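CaaX farnesyltransferase beta subunit Ram1 (Aspergillus fumigatus, PDB 4L9P) forms the zinc-containing beta subunit of protein farnesyltransferase, which probably binds the CAAX peptide whose cysteine receives the farnesyl group. Local coordinates at residues P343-R348 / H370-C375; Y314-L319 / W376-A381; E131-S136 / Y432-A437. All blocks are in the same frame, centred on the assembly; numbering follows the deposited sequence. Where two conformers were deposited one is given.

Contact 1 (P343-R348 / H370-C375). With FII ([(3,7,11-trimethyl-dodeca-2,6,10-trienyloxycarbamoyl)-methyl]-phosphonic acid), chain Q.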
loop_
_atom_site.group_PDB
_atom_site.type_symbol
_atom_site.label_atom_id
_atom_site.label_comp_id
_atom_site.label_asym_id
_atom_site.label_seq_id
_atom_site.Cartn_x
_atom_site.Cartn_y
_atom_site.Cartn_z
ATOM N N PRO B 343 -7.376 15.336 2.332
ATOM C CA PRO B 343 -6.185 16.099 2.704
ATOM C C PRO B 343 -5.028 15.164 3.020
ATOM O O PRO B 343 -3.903 15.576 2.727
ATOM C CB PRO B 343 -6.611 16.911 3.946
ATOM C CG PRO B 343 -7.930 16.257 4.454
ATOM C CD PRO B 343 -8.548 15.671 3.170
ATOM N N TRP B 344 -5.283 13.970 3.601
ATOM C CA TRP B 344 -4.124 13.099 3.874
ATOM C C TRP B 344 -3.479 12.628 2.553
ATOM O O TRP B 344 -2.243 12.550 2.428
ATOM C CB TRP B 344 -4.650 11.897 4.672
ATOM C CG TRP B 344 -3.578 10.856 4.902
ATOM C CD1 TRP B 344 -2.650 10.820 5.930
ATOM C CD2 TRP B 344 -3.346 9.711 4.095
ATOM N NE1 TRP B 344 -1.846 9.686 5.783
ATOM C CE2 TRP B 344 -2.235 8.997 4.658
ATOM C CE3 TRP B 344 -3.946 9.241 2.915
ATOM C CZ2 TRP B 344 -1.785 7.777 4.138
ATOM C CZ3 TRP B 344 -3.489 8.026 2.390
ATOM C CH2 TRP B 344 -2.376 7.327 2.976
ATOM N N LEU B 345 -4.317 12.322 1.555
ATOM C CA LEU B 345 -3.776 11.919 0.241
ATOM C C LEU B 345 -3.022 13.086 -0.391
ATOM O O LEU B 345 -1.883 12.906 -0.871
ATOM C CB LEU B 345 -4.931 11.468 -0.644
ATOM C CG LEU B 345 -4.519 10.649 -1.832
ATOM C CD1 LEU B 345 -3.967 9.245 -1.364
ATOM C CD2 LEU B 345 -5.745 10.401 -2.736
ATOM N N SER B 346 -3.599 14.297 -0.311
ATOM C CA SER B 346 -2.899 15.464 -0.835
ATOM C C SER B 346 -1.555 15.681 -0.134
ATOM O O SER B 346 -0.527 15.986 -0.797
ATOM C CB SER B 346 -3.859 16.648 -0.651
ATOM O OG SER B 346 -3.179 17.888 -0.893
ATOM N N ALA B 347 -1.529 15.452 1.185
ATOM C CA ALA B 347 -0.310 15.686 1.950
ATOM C C ALA B 347 0.798 14.652 1.671
ATOM O O ALA B 347 1.904 14.808 2.180
ATOM C CB ALA B 347 -0.646 15.632 3.480
ATOM N N ARG B 348 0.506 13.612 0.902
ATOM C CA ARG B 348 1.589 12.684 0.547
ATOM C C ARG B 348 2.652 13.313 -0.342
ATOM O O ARG B 348 3.787 12.816 -0.398
ATOM C CB ARG B 348 1.028 11.454 -0.225
ATOM C CG ARG B 348 -0.117 10.690 0.509
ATOM C CD ARG B 348 0.380 9.575 1.520
ATOM N NE ARG B 348 1.492 10.043 2.342
ATOM C CZ ARG B 348 1.378 10.908 3.345
ATOM N NH1 ARG B 348 2.484 11.330 3.985
ATOM N NH2 ARG B 348 0.167 11.372 3.676
ATOM N N HIS B 370 2.720 4.965 -8.280
ATOM C CA HIS B 370 1.549 4.142 -8.433
ATOM C C HIS B 370 0.682 4.091 -7.198
ATOM O O HIS B 370 -0.517 4.463 -7.234
ATOM C CB HIS B 370 1.910 2.732 -8.824
ATOM C CG HIS B 370 0.747 1.810 -8.675
ATOM N ND1 HIS B 370 -0.420 1.974 -9.414
ATOM C CD2 HIS B 370 0.526 0.762 -7.819
ATOM C CE1 HIS B 370 -1.310 1.063 -9.007
ATOM N NE2 HIS B 370 -0.766 0.319 -8.042
ATOM N N TRP B 371 1.238 3.703 -6.038
ATOM C CA TRP B 371 0.297 3.389 -4.923
ATOM C C TRP B 371 -0.486 4.628 -4.508
ATOM O O TRP B 371 -1.686 4.521 -4.236
ATOM C CB TRP B 371 1.056 2.828 -3.702
ATOM C CG TRP B 371 1.843 1.570 -4.028
ATOM C CD1 TRP B 371 3.210 1.421 -4.031
ATOM C CD2 TRP B 371 1.307 0.318 -4.447
ATOM N NE1 TRP B 371 3.562 0.155 -4.428
ATOM C CE2 TRP B 371 2.417 -0.556 -4.696
ATOM C CE3 TRP B 371 0.016 -0.162 -4.613
ATOM C CZ2 TRP B 371 2.248 -1.870 -5.166
ATOM C CZ3 TRP B 371 -0.154 -1.454 -5.082
ATOM C CH2 TRP B 371 0.967 -2.305 -5.327
ATOM N N VAL B 372 0.186 5.793 -4.389
ATOM C CA VAL B 372 -0.530 7.026 -4.094
ATOM C C VAL B 372 -1.114 7.606 -5.394
ATOM O O VAL B 372 -2.277 8.013 -5.407
ATOM C CB VAL B 372 0.402 8.033 -3.383
ATOM C CG1 VAL B 372 -0.250 9.390 -3.260
ATOM C CG2 VAL B 372 0.781 7.483 -1.984
ATOM N N GLY B 373 -0.326 7.644 -6.487
ATOM C CA GLY B 373 -0.783 8.325 -7.718
ATOM C C GLY B 373 -2.109 7.754 -8.209
ATOM O O GLY B 373 -3.019 8.499 -8.594
ATOM N N ASN B 374 -2.255 6.425 -8.192
ATOM C CA ASN B 374 -3.469 5.813 -8.705
ATOM C C ASN B 374 -4.606 5.803 -7.712
ATOM O O ASN B 374 -5.744 5.417 -8.084
ATOM C CB ASN B 374 -3.194 4.419 -9.284
ATOM C CG ASN B 374 -2.802 4.512 -10.763
ATOM O OD1 ASN B 374 -3.444 5.296 -11.525
ATOM N ND2 ASN B 374 -1.845 3.701 -11.206
ATOM N N CYS B 375 -4.375 6.292 -6.471
ATOM C CA CYS B 375 -5.547 6.622 -5.646
ATOM C C CYS B 375 -6.300 7.809 -6.241
ATOM O O CYS B 375 -7.531 7.938 -6.045
ATOM C CB CYS B 375 -5.186 7.024 -4.219
ATOM S SG CYS B 375 -4.632 5.596 -3.217
HETATM C C1 FII Q . -0.944 -5.358 -4.101
HETATM C C2 FII Q . 0.126 -5.233 -3.049
HETATM C C6 FII Q . 0.779 -6.490 -2.657
HETATM C C10 FII Q . 0.158 -4.001 -2.241
HETATM C C11 FII Q . 1.126 -3.771 -1.080
HETATM C C12 FII Q . 2.294 -2.894 -1.620
HETATM C C15 FII Q . 3.145 -2.153 -0.593
HETATM C C18 FII Q . 4.303 -1.284 -1.069
HETATM C C22 FII Q . 3.070 -2.680 0.804
HETATM C C23 FII Q . 3.605 -1.730 1.864
HETATM C C24 FII Q . 3.746 -2.393 3.181
HETATM C C27 FII Q . 4.665 -1.615 4.068
HETATM C C30 FII Q . 3.989 -0.557 4.922
HETATM C C34 FII Q . 5.876 -2.351 4.503
HETATM C C35 FII Q . 6.779 -1.851 5.611
HETATM O O36 FII Q . 8.054 -1.498 5.106
HETATM N N42 FII Q . 8.060 -0.578 4.093
HETATM C C43 FII Q . 8.387 0.710 4.543
HETATM O O44 FII Q . 8.598 1.020 5.725
HETATM C C45 FII Q . 8.481 1.724 3.412
HETATM P P46 FII Q . 7.962 3.452 3.896
HETATM O O49 FII Q . 6.680 3.301 4.626
HETATM O O50 FII Q . 9.083 4.072 4.671
HETATM O O51 FII Q . 7.783 4.122 2.518
#

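Contact 2 (Y314-L319 / W376-A381). With FII ([(3,7,11-trimethyl-dodeca-2,6,10-trienyloxycarbamoyl)-methyl]-phosphonic acid), chain Q.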
loop_
_atom_site.group_PDB
_atom_site.type_symbol
_atom_site.label_atom_id
_atom_site.label_comp_id
_atom_site.label_asym_id
_atom_site.label_seq_id
_atom_site.Cartn_x
_atom_site.Cartn_y
_atom_site.Cartn_z
ATOM N N TYR B 314 -1.574 0.765 1.288
ATOM C CA TYR B 314 -2.815 0.129 1.753
ATOM C C TYR B 314 -4.022 0.982 1.391
ATOM O O TYR B 314 -5.118 0.431 1.153
ATOM C CB TYR B 314 -2.727 -0.096 3.251
ATOM C CG TYR B 314 -1.632 -1.094 3.607
ATOM C CD1 TYR B 314 -1.596 -2.355 2.987
ATOM C CD2 TYR B 314 -0.736 -0.881 4.666
ATOM C CE1 TYR B 314 -0.660 -3.338 3.380
ATOM C CE2 TYR B 314 0.190 -1.857 5.037
ATOM C CZ TYR B 314 0.235 -3.061 4.416
ATOM O OH TYR B 314 1.131 -4.010 4.861
ATOM N N ALA B 315 -3.867 2.307 1.277
ATOM C CA ALA B 315 -4.981 3.138 0.738
ATOM C C ALA B 315 -5.309 2.724 -0.685
ATOM O O ALA B 315 -6.507 2.613 -1.043
ATOM C CB ALA B 315 -4.608 4.603 0.799
ATOM N N PHE B 316 -4.266 2.498 -1.507
ATOM C CA PHE B 316 -4.554 2.035 -2.853
ATOM C C PHE B 316 -5.347 0.720 -2.810
ATOM O O PHE B 316 -6.385 0.539 -3.510
ATOM C CB PHE B 316 -3.298 1.825 -3.709
ATOM C CG PHE B 316 -3.628 1.225 -5.060
ATOM C CD1 PHE B 316 -4.183 2.036 -6.065
ATOM C CD2 PHE B 316 -3.509 -0.154 -5.264
ATOM C CE1 PHE B 316 -4.597 1.492 -7.271
ATOM C CE2 PHE B 316 -3.893 -0.722 -6.510
ATOM C CZ PHE B 316 -4.465 0.107 -7.510
ATOM N N CYS B 317 -4.823 -0.255 -2.065
ATOM C CA CYS B 317 -5.529 -1.555 -2.044
ATOM C C CYS B 317 -6.996 -1.413 -1.621
ATOM O O CYS B 317 -7.887 -2.040 -2.204
ATOM C CB CYS B 317 -4.824 -2.481 -1.024
ATOM S SG CYS B 317 -3.191 -3.070 -1.580
ATOM N N ALA B 318 -7.243 -0.638 -0.567
ATOM C CA ALA B 318 -8.605 -0.476 -0.058
ATOM C C ALA B 318 -9.510 0.274 -1.038
ATOM O O ALA B 318 -10.648 -0.139 -1.241
ATOM C CB ALA B 318 -8.608 0.241 1.314
ATOM N N LEU B 319 -9.015 1.382 -1.599
ATOM C CA LEU B 319 -9.874 2.180 -2.492
ATOM C C LEU B 319 -10.117 1.414 -3.790
ATOM O O LEU B 319 -11.249 1.421 -4.301
ATOM C CB LEU B 319 -9.199 3.507 -2.818
ATOM C CG LEU B 319 -9.148 4.471 -1.609
ATOM C CD1 LEU B 319 -8.193 5.640 -1.895
ATOM C CD2 LEU B 319 -10.591 4.949 -1.246
ATOM N N TRP B 376 -5.595 8.698 -6.954
ATOM C CA TRP B 376 -6.247 9.935 -7.398
ATOM C C TRP B 376 -7.408 9.746 -8.395
ATOM O O TRP B 376 -8.473 10.351 -8.204
ATOM C CB TRP B 376 -5.218 10.963 -7.919
ATOM C CG TRP B 376 -4.506 11.594 -6.732
ATOM C CD1 TRP B 376 -3.154 11.449 -6.351
ATOM C CD2 TRP B 376 -5.106 12.451 -5.729
ATOM N NE1 TRP B 376 -2.909 12.194 -5.197
ATOM C CE2 TRP B 376 -4.070 12.805 -4.793
ATOM C CE3 TRP B 376 -6.406 12.944 -5.527
ATOM C CZ2 TRP B 376 -4.299 13.636 -3.700
ATOM C CZ3 TRP B 376 -6.652 13.753 -4.382
ATOM C CH2 TRP B 376 -5.591 14.094 -3.507
ATOM N N PRO B 377 -7.236 8.913 -9.443
ATOM C CA PRO B 377 -8.408 8.717 -10.327
ATOM C C PRO B 377 -9.568 8.084 -9.571
ATOM O O PRO B 377 -10.733 8.364 -9.941
ATOM C CB PRO B 377 -7.896 7.745 -11.414
ATOM C CG PRO B 377 -6.396 7.742 -11.320
ATOM C CD PRO B 377 -5.994 8.301 -9.957
ATOM N N LEU B 378 -9.274 7.254 -8.573
ATOM C CA LEU B 378 -10.367 6.599 -7.822
ATOM C C LEU B 378 -11.094 7.645 -6.985
ATOM O O LEU B 378 -12.347 7.717 -7.001
ATOM C CB LEU B 378 -9.813 5.494 -6.886
ATOM C CG LEU B 378 -9.039 4.436 -7.678
ATOM C CD1 LEU B 378 -8.467 3.372 -6.663
ATOM C CD2 LEU B 378 -9.824 3.742 -8.788
ATOM N N VAL B 379 -10.349 8.495 -6.245
ATOM C CA VAL B 379 -11.004 9.496 -5.393
ATOM C C VAL B 379 -11.703 10.534 -6.302
ATOM O O VAL B 379 -12.829 10.995 -6.034
ATOM C CB VAL B 379 -9.968 10.173 -4.460
ATOM C CG1 VAL B 379 -10.565 11.470 -3.747
ATOM C CG2 VAL B 379 -9.509 9.108 -3.418
ATOM N N GLN B 380 -11.018 10.933 -7.375
ATOM C CA GLN B 380 -11.610 11.928 -8.301
ATOM C C GLN B 380 -12.915 11.394 -8.910
ATOM O O GLN B 380 -13.920 12.130 -9.014
ATOM C CB GLN B 380 -10.571 12.311 -9.321
ATOM C CG GLN B 380 -9.489 13.242 -8.538
ATOM C CD GLN B 380 -8.140 13.523 -9.193
ATOM O OE1 GLN B 380 -7.297 14.167 -8.566
ATOM N NE2 GLN B 380 -7.948 13.114 -10.439
ATOM N N ALA B 381 -12.964 10.101 -9.222
ATOM C CA ALA B 381 -14.231 9.510 -9.716
ATOM C C ALA B 381 -15.291 9.513 -8.617
ATOM O O ALA B 381 -16.492 9.644 -8.892
ATOM C CB ALA B 381 -14.008 8.077 -10.195
HETATM C C1 FII Q . -0.944 -5.358 -4.101
HETATM C C2 FII Q . 0.126 -5.233 -3.049
HETATM C C6 FII Q . 0.779 -6.490 -2.657
HETATM C C10 FII Q . 0.158 -4.001 -2.241
HETATM C C11 FII Q . 1.126 -3.771 -1.080
HETATM C C12 FII Q . 2.294 -2.894 -1.620
HETATM C C15 FII Q . 3.145 -2.153 -0.593
HETATM C C18 FII Q . 4.303 -1.284 -1.069
HETATM C C22 FII Q . 3.070 -2.680 0.804
HETATM C C23 FII Q . 3.605 -1.730 1.864
HETATM C C24 FII Q . 3.746 -2.393 3.181
HETATM C C27 FII Q . 4.665 -1.615 4.068
HETATM C C30 FII Q . 3.989 -0.557 4.922
HETATM C C34 FII Q . 5.876 -2.351 4.503
HETATM C C35 FII Q . 6.779 -1.851 5.611
HETATM O O36 FII Q . 8.054 -1.498 5.106
HETATM N N42 FII Q . 8.060 -0.578 4.093
HETATM C C43 FII Q . 8.387 0.710 4.543
HETATM O O44 FII Q . 8.598 1.020 5.725
HETATM C C45 FII Q . 8.481 1.724 3.412
HETATM P P46 FII Q . 7.962 3.452 3.896
HETATM O O49 FII Q . 6.680 3.301 4.626
HETATM O O50 FII Q . 9.083 4.072 4.671
HETATM O O51 FII Q . 7.783 4.122 2.518
#

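Contact 3 (E131-S136 / Y432-A437). With ZN (zinc ion), chain J.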
loop_
_atom_site.group_PDB
_atom_site.type_symbol
_atom_site.label_atom_id
_atom_site.label_comp_id
_atom_site.label_asym_id
_atom_site.label_seq_id
_atom_site.Cartn_x
_atom_site.Cartn_y
_atom_site.Cartn_z
ATOM N N GLU B 131 15.768 -2.351 -22.143
ATOM C CA GLU B 131 16.802 -3.359 -21.969
ATOM C C GLU B 131 16.872 -3.879 -20.528
ATOM O O GLU B 131 17.058 -5.097 -20.305
ATOM C CB GLU B 131 18.152 -2.824 -22.435
ATOM C CG GLU B 131 18.152 -2.490 -23.926
ATOM C CD GLU B 131 19.468 -1.923 -24.409
ATOM O OE1 GLU B 131 20.417 -1.889 -23.587
ATOM O OE2 GLU B 131 19.573 -1.528 -25.612
ATOM N N TYR B 132 16.686 -2.984 -19.576
ATOM C CA TYR B 132 16.698 -3.377 -18.174
ATOM C C TYR B 132 15.567 -4.380 -17.914
ATOM O O TYR B 132 15.772 -5.387 -17.221
ATOM C CB TYR B 132 16.538 -2.130 -17.309
ATOM C CG TYR B 132 16.600 -2.428 -15.847
ATOM C CD1 TYR B 132 17.835 -2.496 -15.188
ATOM C CD2 TYR B 132 15.426 -2.664 -15.111
ATOM C CE1 TYR B 132 17.922 -2.790 -13.839
ATOM C CE2 TYR B 132 15.503 -2.975 -13.734
ATOM C CZ TYR B 132 16.762 -3.018 -13.113
ATOM O OH TYR B 132 16.840 -3.320 -11.780
ATOM N N LEU B 133 14.357 -4.102 -18.412
ATOM C CA LEU B 133 13.207 -4.949 -18.111
ATOM C C LEU B 133 13.308 -6.295 -18.822
ATOM O O LEU B 133 12.967 -7.333 -18.242
ATOM C CB LEU B 133 11.937 -4.218 -18.545
ATOM C CG LEU B 133 11.520 -3.051 -17.612
ATOM C CD1 LEU B 133 10.552 -2.061 -18.397
ATOM C CD2 LEU B 133 10.885 -3.601 -16.351
ATOM N N TYR B 134 13.777 -6.305 -20.089
ATOM C CA TYR B 134 14.024 -7.590 -20.729
ATOM C C TYR B 134 15.066 -8.396 -19.954
ATOM O O TYR B 134 14.912 -9.611 -19.724
ATOM C CB TYR B 134 14.471 -7.416 -22.199
ATOM C CG TYR B 134 13.317 -7.118 -23.145
ATOM C CD1 TYR B 134 12.303 -8.065 -23.354
ATOM C CD2 TYR B 134 13.234 -5.914 -23.846
ATOM C CE1 TYR B 134 11.268 -7.824 -24.236
ATOM C CE2 TYR B 134 12.157 -5.649 -24.730
ATOM C CZ TYR B 134 11.183 -6.593 -24.892
ATOM O OH TYR B 134 10.093 -6.396 -25.747
ATOM N N ASP B 135 16.142 -7.756 -19.535
ATOM C CA ASP B 135 17.167 -8.506 -18.781
ATOM C C ASP B 135 16.590 -9.054 -17.478
ATOM O O ASP B 135 17.022 -10.103 -17.004
ATOM C CB ASP B 135 18.380 -7.636 -18.420
ATOM C CG ASP B 135 19.238 -7.292 -19.614
ATOM O OD1 ASP B 135 19.044 -7.896 -20.686
ATOM O OD2 ASP B 135 20.150 -6.441 -19.471
ATOM N N SER B 136 15.590 -8.376 -16.905
ATOM C CA SER B 136 15.101 -8.742 -15.572
ATOM C C SER B 136 14.281 -10.010 -15.638
ATOM O O SER B 136 13.960 -10.597 -14.604
ATOM C CB SER B 136 14.265 -7.600 -14.960
ATOM O OG SER B 136 12.948 -7.595 -15.501
ATOM N N TYR B 432 10.649 -3.769 -9.612
ATOM C CA TYR B 432 9.453 -3.289 -8.866
ATOM C C TYR B 432 9.378 -1.764 -8.981
ATOM O O TYR B 432 8.299 -1.203 -9.348
ATOM C CB TYR B 432 9.546 -3.740 -7.392
ATOM C CG TYR B 432 8.670 -3.022 -6.427
ATOM C CD1 TYR B 432 7.342 -3.449 -6.183
ATOM C CD2 TYR B 432 9.138 -1.888 -5.762
ATOM C CE1 TYR B 432 6.529 -2.746 -5.295
ATOM C CE2 TYR B 432 8.337 -1.198 -4.860
ATOM C CZ TYR B 432 7.032 -1.620 -4.627
ATOM O OH TYR B 432 6.257 -0.865 -3.765
ATOM N N HIS B 433 10.481 -1.058 -8.662
ATOM C CA HIS B 433 10.501 0.396 -8.776
ATOM C C HIS B 433 10.359 0.846 -10.240
ATOM O O HIS B 433 9.780 1.908 -10.499
ATOM C CB HIS B 433 11.724 0.981 -8.078
ATOM C CG HIS B 433 11.512 1.002 -6.584
ATOM N ND1 HIS B 433 12.042 0.043 -5.740
ATOM C CD2 HIS B 433 10.761 1.837 -5.832
ATOM C CE1 HIS B 433 11.588 0.286 -4.500
ATOM N NE2 HIS B 433 10.804 1.361 -4.536
ATOM N N THR B 434 10.889 0.080 -11.167
ATOM C CA THR B 434 10.770 0.423 -12.582
ATOM C C THR B 434 9.297 0.300 -12.998
ATOM O O THR B 434 8.722 1.251 -13.595
ATOM C CB THR B 434 11.644 -0.530 -13.443
ATOM O OG1 THR B 434 12.999 -0.372 -13.043
ATOM C CG2 THR B 434 11.501 -0.185 -14.925
ATOM N N CYS B 435 8.651 -0.829 -12.684
ATOM C CA CYS B 435 7.240 -0.937 -13.007
ATOM C C CYS B 435 6.383 0.211 -12.430
ATOM O O CYS B 435 5.548 0.832 -13.147
ATOM C CB CYS B 435 6.731 -2.293 -12.446
ATOM S SG CYS B 435 4.950 -2.551 -12.544
ATOM N N TYR B 436 6.529 0.459 -11.119
ATOM C CA TYR B 436 5.591 1.389 -10.495
ATOM C C TYR B 436 5.906 2.868 -10.765
ATOM O O TYR B 436 4.961 3.659 -10.837
ATOM C CB TYR B 436 5.418 1.083 -8.994
ATOM C CG TYR B 436 4.665 -0.238 -8.836
ATOM C CD1 TYR B 436 3.391 -0.445 -9.412
ATOM C CD2 TYR B 436 5.238 -1.299 -8.130
ATOM C CE1 TYR B 436 2.673 -1.624 -9.246
ATOM C CE2 TYR B 436 4.544 -2.479 -7.978
ATOM C CZ TYR B 436 3.280 -2.668 -8.511
ATOM O OH TYR B 436 2.591 -3.864 -8.364
ATOM N N ALA B 437 7.177 3.227 -10.997
ATOM C CA ALA B 437 7.441 4.605 -11.452
ATOM C C ALA B 437 6.866 4.811 -12.858
ATOM O O ALA B 437 6.259 5.859 -13.105
ATOM C CB ALA B 437 8.920 4.900 -11.464
HETATM ZN ZN ZN J . 9.548 1.880 -3.023
#

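Contact 1 (P343-R348 / H370-C375)
Leu-345 presses its forked end against Cys-375, and here the contact is tightest: CD2 of Leu-345 lies 3.7 Å from CB of Cys-375, and CD1 lies 3.8 Å from the same CB. With CG anti to the backbone N (chi1 -162°), the fork straddles that CB. The other half is packed slightly wider: the aliphatic part of Arg-348 crosses Val-372 at about a right angle, with Arg-348 CB 3.9 Å from Val-372 CG1 and Arg-348 CD 4.1 Å from Val-372 CG2. Bends at chi2 (-87°) and chi3 curl the guanidinium back, where NH2 of Arg-348 makes a weak 3.0 Å bond to Trp-344 O; NH1 is hydrogen-bonded to Ser-357 OG. On the far side, partly exposed Pro-343 packs on Tyr-345 of the alpha subunit, and buried Ser-346 OG is hydrogen-bonded to Arg-342 of that chain. In 370-375, the Asn-374 ND2 to His-370 ND1 bond (2.9 Å, 178°) runs in the imidazole plane and sets that ring, whose CD2 lies over one face of Trp-371, opposite FII C12. The join is therefore apolar and depends on fit; the polar ends of Arg-348 and Asn-374, which also bonds Thr-443, make their hydrogen bonds away from it.

Contact 2 (Y314-L319 / W376-A381)
The Phe-316 ring meets Leu-378 obliquely, CE1 of Phe-316 lying 4.3 Å from CD1 of Leu-378, and it also packs edge-to-face with His-370 and with Tyr-255; aromatic rings therefore flank it as well as Leu-378. The Tyr-314 ring belongs to the ligand side: it too is approached obliquely, by the isoprenoid chain of FII, with Tyr-314 OH 3.5 Å from FII C24, and its hydroxyl is hydrogen-bonded to Tyr-123 OH of the alpha subunit. On the second helix, Trp-376 leaves its backbone away from 314-319, and its ring stacks on Tyr-401.

The helices themselves are joined by aliphatic groups. Leu-378 carries the contact through one methyl: with CG anti to the carbonyl carbon and the chain extended at chi2 (178°), its CD1 is thrust at the backbone of the other helix, 3.8 Å from Leu-319 C and 3.9 Å from Leu-319 CB. Leu-319 in turn sends CD1 toward Val-379, 4.0 Å from CG2 in the conformer described, one of two deposited for that valine. All four touching residues are buried, and the contact is purely apolar. Two residues before Leu-319, Cys-317 sets out away from 376-381 and places SG 3.5 Å from FII C10.

The axes of the two short segments approach to 10.5 Å; the helices run broadly the same way but cross at 47°. Helix 312-323 thus has one side on the isoprenoid and another on helix 375-384, consistent with neighbouring helices of the inner layer of the alpha-alpha toroid, the fold of prenyltransferase beta subunits, whose central cavity holds the lipid.

Contact 3 (E131-S136 / Y432-A437)
Helix 431-444, which carries the zinc ligand His-433, packs on helix 126-135 through Thr-434, which meets Tyr-132 and Leu-133. Thr-434 and Leu-133 reach toward each other tip to tip, Thr-434 CG2 lying 3.8 Å from Leu-133 CD2 and 3.9 Å from Leu-133 CG. With OG1 anti to the carbonyl carbon (chi1 -61°), the threonine hydroxyl instead comes obliquely against the Tyr-132 ring, 3.7 Å from CE2 of Tyr-132. That oxygen is gripped by two hydrogen bonds, to Asp-430 O and Leu-421 N, which probably fix the rotation of the side chain and so keep the methyl CG2 toward Leu-133. Within 131-136, Ser-136 OG donates a 2.8 Å bond to Leu-133 O.

The helix's other flank serves the metal. His-433 NE2 binds zinc at 2.0 Å, and Asp-365, Cys-367 and a side chain of the bound peptide complete the site. Tyr-432 CD2 lies 3.4 Å above the plane of the His-433 ring, while the zinc lies at the edge of the Tyr-432 ring. This is the zinc site of protein farnesyltransferases: an inner helix of the toroid gives the histidine, and the segment just before helix 368-371 the aspartate and cysteine.

How the contacts relate
All three contacts lie in the alpha-alpha toroid, and the residues that touch are mostly buried; only contact 3 involves a partly exposed one, Tyr-132. Contacts 1 and 2 are near neighbours, their centres about 8 Å apart, and use helices that follow each other in the chain: 368-371 leads into 375-384, and Leu-345 of contact 1 packs on Trp-376 of contact 2. Both are apolar where their segments meet, and both border FII. Contact 3, about 23 Å from contact 1 between centres, brings a hydroxyl to its interface and includes the zinc ligand His-433. It touches contact 1 through a probable Trp-371 NE1 to Tyr-432 OH hydrogen bond and through Tyr-436 on His-370 and Trp-371, whereas contact 2 does not touch it.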